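Local coordinates for protein - conserved hypothetical (Bacillus anthracis, PDB 4LES) that is of unknown function, a conserved hypothetical protein built largely of antiparallel beta strands, at residues 127-130 with 131-134. Sequence-based numbering, arbitrary orientation. Where two conformers were deposited one is given.
Sequences MKLA and FLPS
The Phe131 ring reaches back beside Lys128 in a short 3-10 turn. Two backbone hydrogen bonds span the turn, each joining residues three apart, the spacing of a 3-10 helix. Phe131 N gives its hydrogen to Lys128 O at 2.9 Å. Leu132 N does the same to Leu129 O, also at 2.9 Å.

The side chain of Phe131 leaves the turn with CG anti to the carbonyl carbon (chi1 -60°), which turns the ring back toward residues 127 and 128. Phe131 CB lies 3.5 Å from Lys128 O. CG and CD1 rest near the carbonyl carbon of Ala130. On the other branch, Phe131 CD2 meets Lys128 CB at 3.9 Å. The selenomethionine methyl, Met127 CE, lies 4.1 Å from Phe131 CD2 in one of two conformers, so this contact is less certain. Farther out, Phe131 CE2 runs against the lysine methylenes, with Lys128 CD 4.0 Å away. Leu129 and Leu132 pair separately, CD1 of Leu129 to CD1 of Leu132 at 4.0 Å.

The turn sits at the protein surface and links strand 127-128 to strand 135-139. Strand 127-128 pairs with strand 168-169, and Lys82 makes a cation-pi contact with Phe131. Leu132 packs on Phe83 of strand 83-96 and, with Leu129, on Lys175 of strand 174-184, so the turn lies against the four-stranded antiparallel sheet.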
HETATM    1  N   MSE A 127       8.611 -18.798   4.889  0.50 64.54           N
HETATM    2  CA  MSE A 127       8.570 -17.854   5.996  0.50 63.90           C
HETATM    3  C   MSE A 127       7.134 -17.453   6.142  0.50 63.31           C
HETATM    4  O   MSE A 127       6.380 -17.464   5.171  0.50 61.30           O
HETATM    5  CB  MSE A 127       9.455 -16.639   5.720  0.50 62.00           C
HETATM    6  CG  MSE A 127      10.930 -16.990   5.449  0.50 66.04           C
HETATM    7 SE   MSE A 127      11.800 -17.990   6.921  0.50 73.51          SE
HETATM    8  CE  MSE A 127      10.719 -17.264   8.403  0.50 73.21           C
ATOM      9  N   LYS A 128       6.746 -17.077   7.352  1.00 64.29           N
ATOM     10  CA  LYS A 128       5.374 -16.698   7.637  1.00 63.50           C
ATOM     11  C   LYS A 128       5.051 -15.300   7.152  1.00 60.30           C
ATOM     12  O   LYS A 128       5.857 -14.370   7.281  1.00 54.82           O
ATOM     13  CB  LYS A 128       5.112 -16.758   9.125  1.00 70.34           C
ATOM     14  CG  LYS A 128       5.470 -18.104   9.746  1.00 77.88           C
ATOM     15  CD  LYS A 128       5.130 -18.156  11.224  1.00 88.26           C
ATOM     16  CE  LYS A 128       3.638 -17.956  11.469  1.00 93.26           C
ATOM     17  NZ  LYS A 128       3.268 -18.274  12.879  1.00106.05           N
ATOM     18  N   LEU A 129       3.834 -15.174   6.634  1.00 57.80           N
ATOM     19  CA  LEU A 129       3.278 -13.943   6.138  1.00 59.08           C
ATOM     20  C   LEU A 129       3.318 -12.891   7.245  1.00 55.78           C
ATOM     21  O   LEU A 129       3.525 -11.701   6.985  1.00 52.69           O
ATOM     22  CB  LEU A 129       1.824 -14.199   5.730  1.00 66.30           C
ATOM     23  CG  LEU A 129       1.184 -13.331   4.677  1.00 72.02           C
ATOM     24  CD1 LEU A 129       1.905 -13.582   3.364  1.00 76.65           C
ATOM     25  CD2 LEU A 129      -0.302 -13.656   4.553  1.00 76.30           C
ATOM     26  N   ALA A 130       3.129 -13.344   8.480  1.00 57.97           N
ATOM     27  CA  ALA A 130       3.168 -12.467   9.654  1.00 61.66           C
ATOM     28  C   ALA A 130       4.506 -11.727   9.781  1.00 59.32           C
ATOM     29  O   ALA A 130       4.562 -10.643  10.352  1.00 62.46           O
ATOM     30  CB  ALA A 130       2.898 -13.266  10.926  1.00 66.97           C
ATOM     31  N   PHE A 131       5.579 -12.303   9.255  1.00 55.61           N
ATOM     32  CA  PHE A 131       6.867 -11.626   9.331  1.00 55.87           C
ATOM     33  C   PHE A 131       7.116 -10.662   8.173  1.00 54.12           C
ATOM     34  O   PHE A 131       8.161 -10.081   8.115  1.00 52.36           O
ATOM     35  CB  PHE A 131       8.003 -12.622   9.449  1.00 57.39           C
ATOM     36  CG  PHE A 131       7.919 -13.504  10.686  1.00 62.37           C
ATOM     37  CD1 PHE A 131       7.622 -12.960  11.938  1.00 65.48           C
ATOM     38  CD2 PHE A 131       8.214 -14.842  10.608  1.00 66.44           C
ATOM     39  CE1 PHE A 131       7.577 -13.753  13.082  1.00 72.06           C
ATOM     40  CE2 PHE A 131       8.189 -15.649  11.755  1.00 74.67           C
ATOM     41  CZ  PHE A 131       7.861 -15.100  12.991  1.00 74.40           C
ATOM     42  N   LEU A 132       6.177 -10.492   7.243  1.00 52.56           N
ATOM     43  CA  LEU A 132       6.393  -9.496   6.173  1.00 51.45           C
ATOM     44  C   LEU A 132       6.661  -8.131   6.783  1.00 51.69           C
ATOM     45  O   LEU A 132       5.982  -7.736   7.709  1.00 51.64           O
ATOM     46  CB  LEU A 132       5.202  -9.386   5.241  1.00 53.20           C
ATOM     47  CG  LEU A 132       5.201 -10.294   4.023  1.00 56.15           C
ATOM     48  CD1 LEU A 132       3.880 -10.130   3.276  1.00 63.52           C
ATOM     49  CD2 LEU A 132       6.352  -9.950   3.102  1.00 54.83           C
ATOM     50  N   PRO A 133       7.663  -7.400   6.269  1.00 51.13           N
ATOM     51  CA  PRO A 133       7.927  -6.111   6.869  1.00 48.75           C
ATOM     52  C   PRO A 133       6.776  -5.125   6.754  1.00 48.05           C
ATOM     53  O   PRO A 133       6.031  -5.144   5.789  1.00 44.49           O
ATOM     54  CB  PRO A 133       9.122  -5.593   6.068  1.00 50.74           C
ATOM     55  CG  PRO A 133       9.815  -6.815   5.580  1.00 52.68           C
ATOM     56  CD  PRO A 133       8.697  -7.775   5.288  1.00 52.45           C
ATOM     57  N   SER A 134       6.673  -4.244   7.737  1.00 48.18           N
ATOM     58  CA  SER A 134       5.690  -3.186   7.717  1.00 47.12           C
ATOM     59  C   SER A 134       5.970  -2.190   6.574  1.00 41.67           C
ATOM     60  O   SER A 134       7.130  -1.890   6.243  1.00 40.05           O
ATOM     61  CB  SER A 134       5.769  -2.412   9.028  1.00 50.44           C
ATOM     62  OG  SER A 134       7.064  -1.836   9.175  1.00 50.91           O
TER